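Local coordinates for mandelate racemase/muconate lactonizing enzyme-like protein (Roseovarius sp. TM1035, PDB 3RCY) that probably acts as an isomerase or lyase of the enolase superfamily, using a bound magnesium ion to work on an acid-sugar or related carboxylate substrate, at residues G120-Y131 with A326-S337; D104-W115 with T359-G367. One frame throughout, in Å; residues are numbered along the deposited sequence.

Interaction 1: residues G120-Y131 with A326-S337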
loop_
_atom_site.group_PDB
_atom_site.type_symbol
_atom_site.label_atom_id
_atom_site.label_comp_id
_atom_site.label_asym_id
_atom_site.label_seq_id
_atom_site.Cartn_x
_atom_site.Cartn_y
_atom_site.Cartn_z
ATOM N N GLY A 120 -18.293 34.917 -0.001
ATOM C CA GLY A 120 -17.748 36.270 -0.081
ATOM C C GLY A 120 -16.422 36.389 -0.820
ATOM O O GLY A 120 -15.992 35.467 -1.520
ATOM N N LYS A 121 -15.770 37.531 -0.661
ATOM C CA LYS A 121 -14.581 37.823 -1.442
ATOM C C LYS A 121 -13.332 37.289 -0.764
ATOM O O LYS A 121 -13.047 37.634 0.387
ATOM C CB LYS A 121 -14.452 39.329 -1.672
ATOM C CG LYS A 121 -13.337 39.724 -2.646
ATOM C CD LYS A 121 -13.234 41.234 -2.767
ATOM C CE LYS A 121 -14.286 41.774 -3.714
ATOM N NZ LYS A 121 -14.617 43.191 -3.379
ATOM N N MET A 122 -12.599 36.439 -1.474
ATOM C CA MET A 122 -11.242 36.073 -1.067
ATOM C C MET A 122 -10.207 36.893 -1.827
ATOM O O MET A 122 -9.163 37.246 -1.279
ATOM C CB MET A 122 -10.959 34.582 -1.305
ATOM C CG MET A 122 -11.316 33.653 -0.154
ATOM S SD MET A 122 -10.733 34.153 1.490
ATOM C CE MET A 122 -8.968 34.286 1.269
ATOM N N ASN A 123 -10.497 37.176 -3.092
ATOM C CA ASN A 123 -9.497 37.697 -4.018
ATOM C C ASN A 123 -9.919 38.989 -4.712
ATOM O O ASN A 123 -10.684 38.945 -5.681
ATOM C CB ASN A 123 -9.155 36.626 -5.061
ATOM C CG ASN A 123 -8.821 35.303 -4.423
ATOM O OD1 ASN A 123 -7.819 35.190 -3.727
ATOM N ND2 ASN A 123 -9.677 34.302 -4.624
ATOM N N PRO A 124 -9.410 40.138 -4.228
ATOM C CA PRO A 124 -9.695 41.440 -4.851
ATOM C C PRO A 124 -9.175 41.547 -6.296
ATOM O O PRO A 124 -9.729 42.307 -7.080
ATOM C CB PRO A 124 -8.979 42.444 -3.934
ATOM C CG PRO A 124 -8.766 41.724 -2.640
ATOM C CD PRO A 124 -8.577 40.276 -3.018
ATOM N N ARG A 125 -8.114 40.809 -6.628
ATOM C CA ARG A 125 -7.635 40.702 -8.007
ATOM C C ARG A 125 -7.247 39.241 -8.318
ATOM O O ARG A 125 -6.528 38.585 -7.538
ATOM C CB ARG A 125 -6.457 41.656 -8.289
ATOM C CG ARG A 125 -6.795 43.160 -8.210
ATOM C CD ARG A 125 -6.192 43.973 -9.370
ATOM N NE ARG A 125 -6.973 43.842 -10.601
ATOM C CZ ARG A 125 -6.641 44.369 -11.783
ATOM N NH1 ARG A 125 -7.430 44.175 -12.836
ATOM N NH2 ARG A 125 -5.523 45.079 -11.925
ATOM N N ILE A 126 -7.745 38.751 -9.447
ATOM C CA ILE A 126 -7.534 37.369 -9.859
ATOM C C ILE A 126 -6.466 37.316 -10.954
ATOM O O ILE A 126 -6.568 38.003 -11.969
ATOM C CB ILE A 126 -8.856 36.736 -10.354
ATOM C CG1 ILE A 126 -9.912 36.765 -9.231
ATOM C CG2 ILE A 126 -8.620 35.321 -10.880
ATOM C CD1 ILE A 126 -11.369 36.728 -9.724
ATOM N N ARG A 127 -5.436 36.514 -10.730
ATOM C CA ARG A 127 -4.378 36.319 -11.712
ATOM C C ARG A 127 -4.944 35.674 -12.979
ATOM O O ARG A 127 -5.641 34.660 -12.903
ATOM C CB ARG A 127 -3.290 35.440 -11.112
ATOM C CG ARG A 127 -2.027 35.368 -11.918
ATOM C CD ARG A 127 -0.973 34.560 -11.165
ATOM N NE ARG A 127 0.205 34.352 -11.997
ATOM C CZ ARG A 127 1.172 33.477 -11.744
ATOM N NH1 ARG A 127 1.111 32.692 -10.675
ATOM N NH2 ARG A 127 2.199 33.381 -12.579
ATOM N N ALA A 128 -4.659 36.276 -14.132
ATOM C CA ALA A 128 -5.131 35.758 -15.415
ATOM C C ALA A 128 -3.985 35.202 -16.247
ATOM O O ALA A 128 -2.821 35.571 -16.050
ATOM C CB ALA A 128 -5.865 36.858 -16.207
ATOM N N TYR A 129 -4.315 34.321 -17.183
ATOM C CA TYR A 129 -3.347 33.913 -18.200
ATOM C C TYR A 129 -4.030 33.729 -19.549
ATOM O O TYR A 129 -5.260 33.668 -19.633
ATOM C CB TYR A 129 -2.612 32.632 -17.789
ATOM C CG TYR A 129 -3.354 31.319 -18.014
ATOM C CD1 TYR A 129 -4.113 30.749 -16.993
ATOM C CD2 TYR A 129 -3.256 30.623 -19.231
ATOM C CE1 TYR A 129 -4.769 29.541 -17.169
ATOM C CE2 TYR A 129 -3.914 29.405 -19.421
ATOM C CZ TYR A 129 -4.668 28.870 -18.380
ATOM O OH TYR A 129 -5.324 27.676 -18.531
ATOM N N THR A 130 -3.225 33.596 -20.592
ATOM C CA THR A 130 -3.749 33.337 -21.927
ATOM C C THR A 130 -2.863 32.346 -22.674
ATOM O O THR A 130 -1.681 32.203 -22.348
ATOM C CB THR A 130 -3.909 34.671 -22.735
ATOM O OG1 THR A 130 -4.426 34.400 -24.043
ATOM C CG2 THR A 130 -2.595 35.415 -22.852
ATOM N N TYR A 131 -3.444 31.646 -23.648
ATOM C CA TYR A 131 -2.666 30.980 -24.687
ATOM C C TYR A 131 -1.851 32.024 -25.438
ATOM O O TYR A 131 -2.223 33.199 -25.482
ATOM C CB TYR A 131 -3.580 30.322 -25.719
ATOM C CG TYR A 131 -3.906 28.867 -25.518
ATOM C CD1 TYR A 131 -5.235 28.460 -25.349
ATOM C CD2 TYR A 131 -2.908 27.891 -25.527
ATOM C CE1 TYR A 131 -5.569 27.125 -25.182
ATOM C CE2 TYR A 131 -3.228 26.538 -25.361
ATOM C CZ TYR A 131 -4.569 26.167 -25.187
ATOM O OH TYR A 131 -4.927 24.843 -25.010
ATOM N N ALA A 326 -13.737 32.012 -8.876
ATOM C CA ALA A 326 -12.359 32.333 -8.481
ATOM C C ALA A 326 -12.276 33.402 -7.391
ATOM O O ALA A 326 -11.426 33.315 -6.505
ATOM C CB ALA A 326 -11.563 32.774 -9.692
ATOM N N ALA A 327 -13.150 34.411 -7.464
ATOM C CA ALA A 327 -13.165 35.501 -6.474
ATOM C C ALA A 327 -13.434 34.995 -5.050
ATOM O O ALA A 327 -13.003 35.624 -4.072
ATOM C CB ALA A 327 -14.196 36.539 -6.850
ATOM N N SER A 328 -14.110 33.847 -4.953
ATOM C CA SER A 328 -14.645 33.339 -3.683
ATOM C C SER A 328 -13.830 32.224 -3.027
ATOM O O SER A 328 -14.166 31.785 -1.920
ATOM C CB SER A 328 -16.078 32.842 -3.893
ATOM O OG SER A 328 -16.075 31.588 -4.572
ATOM N N ILE A 329 -12.776 31.748 -3.691
ATOM C CA ILE A 329 -11.995 30.631 -3.141
ATOM C C ILE A 329 -10.594 31.047 -2.687
ATOM O O ILE A 329 -9.944 31.865 -3.339
ATOM C CB ILE A 329 -11.920 29.429 -4.119
ATOM C CG1 ILE A 329 -11.176 29.821 -5.409
ATOM C CG2 ILE A 329 -13.348 28.875 -4.398
ATOM C CD1 ILE A 329 -10.810 28.648 -6.302
ATOM N N PRO A 330 -10.129 30.497 -1.553
ATOM C CA PRO A 330 -8.783 30.840 -1.110
ATOM C C PRO A 330 -7.702 30.162 -1.947
ATOM O O PRO A 330 -6.601 30.691 -2.061
ATOM C CB PRO A 330 -8.748 30.350 0.351
ATOM C CG PRO A 330 -9.781 29.297 0.433
ATOM C CD PRO A 330 -10.855 29.673 -0.561
ATOM N N ASN A 331 -8.032 29.030 -2.567
ATOM C CA ASN A 331 -7.050 28.252 -3.331
ATOM C C ASN A 331 -7.126 28.449 -4.854
ATOM O O ASN A 331 -7.089 27.486 -5.626
ATOM C CB ASN A 331 -7.103 26.756 -2.938
ATOM C CG ASN A 331 -8.489 26.129 -3.144
ATOM O OD1 ASN A 331 -9.510 26.794 -3.031
ATOM N ND2 ASN A 331 -8.515 24.835 -3.415
ATOM N N ILE A 332 -7.245 29.699 -5.281
ATOM C CA ILE A 332 -7.198 30.045 -6.710
ATOM C C ILE A 332 -5.746 30.164 -7.151
ATOM O O ILE A 332 -4.938 30.797 -6.465
ATOM C CB ILE A 332 -7.953 31.383 -7.027
ATOM C CG1 ILE A 332 -7.968 31.678 -8.538
ATOM C CG2 ILE A 332 -7.314 32.573 -6.300
ATOM C CD1 ILE A 332 -8.673 30.623 -9.387
ATOM N N LEU A 333 -5.413 29.564 -8.293
ATOM C CA LEU A 333 -4.106 29.786 -8.916
ATOM C C LEU A 333 -4.208 30.908 -9.955
ATOM O O LEU A 333 -3.608 31.965 -9.789
ATOM C CB LEU A 333 -3.562 28.496 -9.554
ATOM C CG LEU A 333 -2.256 28.560 -10.368
ATOM C CD1 LEU A 333 -1.078 29.227 -9.605
ATOM C CD2 LEU A 333 -1.887 27.162 -10.798
ATOM N N MET A 334 -4.972 30.673 -11.021
ATOM C CA MET A 334 -5.166 31.669 -12.075
ATOM C C MET A 334 -6.378 31.319 -12.947
ATOM O O MET A 334 -6.856 30.181 -12.911
ATOM C CB MET A 334 -3.894 31.811 -12.931
ATOM C CG MET A 334 -3.407 30.508 -13.583
ATOM S SD MET A 334 -1.857 30.703 -14.495
ATOM C CE MET A 334 -0.639 30.747 -13.178
ATOM N N CYS A 335 -6.877 32.298 -13.706
ATOM C CA CYS A 335 -8.015 32.091 -14.610
ATOM C C CYS A 335 -7.603 32.219 -16.063
ATOM O O CYS A 335 -7.125 33.273 -16.490
ATOM C CB CYS A 335 -9.140 33.093 -14.324
ATOM S SG CYS A 335 -10.196 32.619 -12.962
ATOM N N GLU A 336 -7.801 31.147 -16.824
ATOM C CA GLU A 336 -7.628 31.172 -18.279
ATOM C C GLU A 336 -8.543 32.240 -18.874
ATOM O O GLU A 336 -9.690 32.362 -18.467
ATOM C CB GLU A 336 -7.970 29.792 -18.858
ATOM C CG GLU A 336 -7.531 29.558 -20.298
ATOM C CD GLU A 336 -7.511 28.071 -20.677
ATOM O OE1 GLU A 336 -8.131 27.249 -19.965
ATOM O OE2 GLU A 336 -6.865 27.722 -21.694
ATOM N N SER A 337 -8.024 33.002 -19.836
ATOM C CA SER A 337 -8.766 34.093 -20.459
ATOM C C SER A 337 -8.481 34.175 -21.959
ATOM O O SER A 337 -7.409 33.775 -22.433
ATOM C CB SER A 337 -8.432 35.430 -19.777
ATOM O OG SER A 337 -8.584 35.338 -18.363
HETATM O O HOH W 1 -6.644 33.551 -1.883
HETATM O O HOH W 2 -0.979 32.525 -8.322
HETATM O O HOH W 3 -6.402 31.812 -23.967
#
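Asn-123 reaches across to the end of helix 316-327 and holds it with its side-chain amide: ND2 gives one N-H to Ala-326 O and the other to Ile-329 O, both at 2.8 Å. CG lies beside the backbone N (chi1 -50°), which turns the amide toward these carbonyls, and Ile-332 CG2 packs against the amide. An asparagine suits the place because its two N-H groups can serve two carbonyls, one in the last turn of the helix and one just past it. Ala-327 O takes two backbone donors, Met-122 N at 2.8 Å and Asn-123 N. A water bridges Asn-123 OD1 to Pro-330 O, and Ile-126 CD1 settles on the small side chains of Ala-326 and Ala-327.

Further along, strands 126-131 and 335-336 pair in parallel, with Cys-335 N bonded to Arg-127 O at 2.8 Å, Tyr-129 N to Cys-335 O, and Ser-337 N to Tyr-129 O. The Met-334 side chain runs alongside Arg-127 and lays its CE over the centre of one guanidinium face, 3.6 Å from Arg-127 CZ. Met-334 SD makes an oblique Met-aromatic contact with Tyr-129, 3.4 Å from Tyr-129 CD1. A long, flexible methionine can serve both groups at once. The Tyr-129 ring, swung between its backbone N and carbonyl carbon (chi1 80°), receives Glu-336 CA over a face, 3.8 Å from the ring centroid.

Outside the two segments, Arg-127 is fixed by Thr-163 and Asp-205, while Lys-166 bonds Tyr-129 OH and forms a salt bridge with Glu-336, whose other oxygen takes Leu-312 N. These buried charges are thus paired. The first and last strands of the barrel, paired in parallel beside the magnesium site, are characteristic of the modified TIM barrel of the enolase superfamily.

Interaction 2: residues D104-W115 with T359-G367; sequences DILGKARGRPVW and TPPEAPGLG
Pro-113 and Gly-365 form a single backbone bridge between the linker that follows helix 89-110 and the 359-367 loop, just past the Schellman motif in which Gly-111, at positive phi, ends the helix. Two hydrogen bonds make the bridge: Gly-365 N to Arg-112 O at 2.9 Å and Val-114 N to Gly-365 O at 3.0 Å. Gly-107 and Gly-365 come within 3.6 Å, CA to CA; a side chain on Gly-107 would strike Gly-365 CA, and one on Gly-365 would strike Asp-104 OD1. Gly-365 also starts the central pair of a type II' turn from Pro-364 to Gly-367.

Among side-chain bonds, Leu-366 N points almost straight at Asp-104 OD1 (2.9 Å, 176° at the hydrogen), on the anti side but tilted well out of the carboxylate plane; the other carboxylate oxygen accepts from Trp-38 N. Two waters link the Arg-112 guanidinium to OE1 of Glu-362, whose OE2 forms a salt bridge with Lys-121, and Arg-112 also pairs with Glu-69 of a neighbouring subunit.

Apolar contacts fill in between. Leu-366 touches Val-114, and Pro-113 lies over one face of the Trp-115 indole with its CG, while Pro-360 CB packs obliquely, 3.6 Å from Trp-115 NE1. A phenylalanine in place of Trp-115 would probably leave Pro-361 O without its indole donor and open a gap beside Pro-360 and Glu-362. The tryptophan suits its place by joining a broad apolar surface to one N-H: with CG set between the backbone N and carbonyl carbon (chi1 59°), NE1 meets Pro-361 O near the ring plane at 2.8 Å.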
loop_
_atom_site.group_PDB
_atom_site.type_symbol
_atom_site.label_atom_id
_atom_site.label_comp_id
_atom_site.label_asym_id
_atom_site.label_seq_id
_atom_site.Cartn_x
_atom_site.Cartn_y
_atom_site.Cartn_z
ATOM N N ASP A 104 -26.814 33.614 -11.949
ATOM C CA ASP A 104 -27.033 34.953 -12.482
ATOM C C ASP A 104 -28.370 35.504 -11.949
ATOM O O ASP A 104 -28.419 36.625 -11.429
ATOM C CB ASP A 104 -26.999 34.922 -14.017
ATOM C CG ASP A 104 -26.813 36.305 -14.644
ATOM O OD1 ASP A 104 -26.350 37.238 -13.953
ATOM O OD2 ASP A 104 -27.128 36.452 -15.850
ATOM N N ILE A 105 -29.432 34.700 -12.053
ATOM C CA ILE A 105 -30.744 35.026 -11.476
ATOM C C ILE A 105 -30.688 35.286 -9.951
ATOM O O ILE A 105 -31.238 36.271 -9.475
ATOM C CB ILE A 105 -31.799 33.928 -11.795
ATOM C CG1 ILE A 105 -32.301 34.074 -13.241
ATOM C CG2 ILE A 105 -32.989 34.000 -10.822
ATOM C CD1 ILE A 105 -32.886 32.806 -13.824
ATOM N N LEU A 106 -30.023 34.399 -9.210
ATOM C CA LEU A 106 -29.934 34.519 -7.754
ATOM C C LEU A 106 -29.247 35.815 -7.338
ATOM O O LEU A 106 -29.752 36.529 -6.469
ATOM C CB LEU A 106 -29.240 33.295 -7.132
ATOM C CG LEU A 106 -30.066 31.998 -7.163
ATOM C CD1 LEU A 106 -29.193 30.763 -6.927
ATOM C CD2 LEU A 106 -31.237 32.042 -6.163
ATOM N N GLY A 107 -28.124 36.138 -7.976
ATOM C CA GLY A 107 -27.446 37.408 -7.695
ATOM C C GLY A 107 -28.333 38.624 -7.942
ATOM O O GLY A 107 -28.360 39.567 -7.136
ATOM N N LYS A 108 -29.062 38.606 -9.055
ATOM C CA LYS A 108 -30.003 39.690 -9.364
ATOM C C LYS A 108 -31.116 39.791 -8.322
ATOM O O LYS A 108 -31.441 40.890 -7.868
ATOM C CB LYS A 108 -30.581 39.552 -10.786
ATOM C CG LYS A 108 -29.527 39.723 -11.874
ATOM C CD LYS A 108 -30.106 39.671 -13.277
ATOM C CE LYS A 108 -28.981 39.636 -14.308
ATOM N NZ LYS A 108 -29.505 39.492 -15.709
ATOM N N ALA A 109 -31.686 38.647 -7.941
ATOM C CA ALA A 109 -32.744 38.616 -6.931
ATOM C C ALA A 109 -32.256 39.090 -5.555
ATOM O O ALA A 109 -32.989 39.755 -4.820
ATOM C CB ALA A 109 -33.357 37.220 -6.838
ATOM N N ARG A 110 -31.011 38.750 -5.230
ATOM C CA ARG A 110 -30.380 39.139 -3.965
ATOM C C ARG A 110 -29.818 40.563 -3.988
ATOM O O ARG A 110 -29.499 41.116 -2.936
ATOM C CB ARG A 110 -29.230 38.191 -3.641
ATOM C CG ARG A 110 -29.612 36.738 -3.533
ATOM C CD ARG A 110 -29.737 36.296 -2.105
ATOM N NE ARG A 110 -29.918 34.847 -2.023
ATOM C CZ ARG A 110 -31.101 34.247 -1.992
ATOM N NH1 ARG A 110 -32.217 34.969 -2.028
ATOM N NH2 ARG A 110 -31.167 32.922 -1.921
ATOM N N GLY A 111 -29.669 41.130 -5.184
ATOM C CA GLY A 111 -29.006 42.432 -5.361
ATOM C C GLY A 111 -27.509 42.386 -5.051
ATOM O O GLY A 111 -26.936 43.383 -4.607
ATOM N N ARG A 112 -26.882 41.229 -5.277
ATOM C CA ARG A 112 -25.451 41.025 -4.983
ATOM C C ARG A 112 -24.736 40.311 -6.129
ATOM O O ARG A 112 -25.363 39.544 -6.871
ATOM C CB ARG A 112 -25.264 40.209 -3.685
ATOM C CG ARG A 112 -25.860 40.850 -2.406
ATOM C CD ARG A 112 -25.132 42.142 -1.950
ATOM N NE ARG A 112 -23.722 41.913 -1.596
ATOM C CZ ARG A 112 -22.697 42.635 -2.051
ATOM N NH1 ARG A 112 -22.897 43.665 -2.874
ATOM N NH2 ARG A 112 -21.463 42.340 -1.669
ATOM N N PRO A 113 -23.416 40.534 -6.268
ATOM C CA PRO A 113 -22.657 39.715 -7.214
ATOM C C PRO A 113 -22.657 38.258 -6.778
ATOM O O PRO A 113 -22.806 37.968 -5.585
ATOM C CB PRO A 113 -21.240 40.289 -7.141
ATOM C CG PRO A 113 -21.207 41.155 -5.941
ATOM C CD PRO A 113 -22.590 41.569 -5.618
ATOM N N VAL A 114 -22.507 37.348 -7.734
ATOM C CA VAL A 114 -22.483 35.917 -7.429
ATOM C C VAL A 114 -21.433 35.560 -6.357
ATOM O O VAL A 114 -21.743 34.826 -5.414
ATOM C CB VAL A 114 -22.320 35.071 -8.723
ATOM C CG1 VAL A 114 -22.037 33.593 -8.408
ATOM C CG2 VAL A 114 -23.574 35.195 -9.593
ATOM N N TRP A 115 -20.214 36.087 -6.478
ATOM C CA TRP A 115 -19.151 35.778 -5.496
ATOM C C TRP A 115 -19.560 36.080 -4.050
ATOM O O TRP A 115 -19.133 35.379 -3.121
ATOM C CB TRP A 115 -17.802 36.455 -5.838
ATOM C CG TRP A 115 -17.828 37.959 -5.925
ATOM C CD1 TRP A 115 -17.829 38.709 -7.067
ATOM C CD2 TRP A 115 -17.827 38.897 -4.833
ATOM N NE1 TRP A 115 -17.843 40.047 -6.758
ATOM C CE2 TRP A 115 -17.843 40.192 -5.396
ATOM C CE3 TRP A 115 -17.818 38.769 -3.437
ATOM C CZ2 TRP A 115 -17.866 41.355 -4.613
ATOM C CZ3 TRP A 115 -17.844 39.920 -2.658
ATOM C CH2 TRP A 115 -17.864 41.199 -3.253
ATOM N N THR A 359 -10.525 42.060 -11.932
ATOM C CA THR A 359 -11.230 42.541 -10.752
ATOM C C THR A 359 -12.648 41.963 -10.739
ATOM O O THR A 359 -13.384 42.113 -11.714
ATOM C CB THR A 359 -11.261 44.090 -10.718
ATOM O OG1 THR A 359 -9.917 44.581 -10.674
ATOM C CG2 THR A 359 -12.006 44.607 -9.485
ATOM N N PRO A 360 -13.030 41.285 -9.640
ATOM C CA PRO A 360 -14.403 40.777 -9.513
ATOM C C PRO A 360 -15.408 41.913 -9.676
ATOM O O PRO A 360 -15.234 42.971 -9.060
ATOM C CB PRO A 360 -14.448 40.248 -8.076
ATOM C CG PRO A 360 -13.031 39.887 -7.775
ATOM C CD PRO A 360 -12.198 40.915 -8.482
ATOM N N PRO A 361 -16.438 41.715 -10.522
ATOM C CA PRO A 361 -17.448 42.762 -10.697
ATOM C C PRO A 361 -18.314 42.944 -9.452
ATOM O O PRO A 361 -18.524 41.988 -8.685
ATOM C CB PRO A 361 -18.285 42.266 -11.884
ATOM C CG PRO A 361 -18.014 40.825 -11.997
ATOM C CD PRO A 361 -16.629 40.597 -11.463
ATOM N N GLU A 362 -18.791 44.172 -9.255
ATOM C CA GLU A 362 -19.579 44.529 -8.078
ATOM C C GLU A 362 -21.084 44.568 -8.348
ATOM O O GLU A 362 -21.873 44.583 -7.399
ATOM C CB GLU A 362 -19.114 45.879 -7.503
ATOM C CG GLU A 362 -17.708 45.864 -6.887
ATOM C CD GLU A 362 -17.609 45.036 -5.596
ATOM O OE1 GLU A 362 -18.607 44.927 -4.843
ATOM O OE2 GLU A 362 -16.514 44.491 -5.341
ATOM N N ALA A 363 -21.473 44.587 -9.628
ATOM C CA ALA A 363 -22.889 44.594 -10.026
ATOM C C ALA A 363 -23.594 43.271 -9.666
ATOM O O ALA A 363 -22.924 42.270 -9.397
ATOM C CB ALA A 363 -23.017 44.883 -11.522
ATOM N N PRO A 364 -24.947 43.258 -9.655
ATOM C CA PRO A 364 -25.656 42.042 -9.234
ATOM C C PRO A 364 -25.486 40.880 -10.210
ATOM O O PRO A 364 -25.176 41.110 -11.384
ATOM C CB PRO A 364 -27.124 42.486 -9.189
ATOM C CG PRO A 364 -27.080 43.981 -9.127
ATOM C CD PRO A 364 -25.879 44.371 -9.917
ATOM N N GLY A 365 -25.669 39.649 -9.724
ATOM C CA GLY A 365 -25.571 38.466 -10.576
ATOM C C GLY A 365 -24.164 38.252 -11.099
ATOM O O GLY A 365 -23.185 38.494 -10.384
ATOM N N LEU A 366 -24.050 37.809 -12.349
ATOM C CA LEU A 366 -22.732 37.626 -12.960
ATOM C C LEU A 366 -22.093 38.967 -13.335
ATOM O O LEU A 366 -20.917 39.026 -13.688
ATOM C CB LEU A 366 -22.808 36.696 -14.181
ATOM C CG LEU A 366 -23.082 35.208 -13.926
ATOM C CD1 LEU A 366 -23.321 34.487 -15.254
ATOM C CD2 LEU A 366 -21.957 34.516 -13.142
ATOM N N GLY A 367 -22.869 40.038 -13.242
ATOM C CA GLY A 367 -22.372 41.380 -13.520
ATOM C C GLY A 367 -22.088 41.602 -14.992
ATOM O O GLY A 367 -21.181 42.361 -15.346
HETATM O O HOH W 4 -21.212 45.018 -4.792
HETATM O O HOH W 5 -19.372 44.297 -2.187
#

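In the fold
Interactions 1 and 2 have centres about 17 Å apart and adjoin through the chain leading from helix 89-110 into strand 126-131. Along the sequence, 104-115 comes first, then 120-131, 326-337 and 359-367, so the outer pair encloses the inner one. Interaction 1 lies deeper, in the barrel sheet; interaction 2 lies farther out, where the N-terminal domain's last helix meets the loop after strand 357-358, itself antiparallel to 126-131. Lys-121 of interaction 1 forms a salt bridge with Glu-362 of interaction 2, NZ to OE2 3.0 Å. Helix 316-327 ends within interaction 1 and packs against interaction 2, and both contacts touch a second subunit. Interaction 1 closes the barrel; interaction 2 joins the N-terminal domain to it.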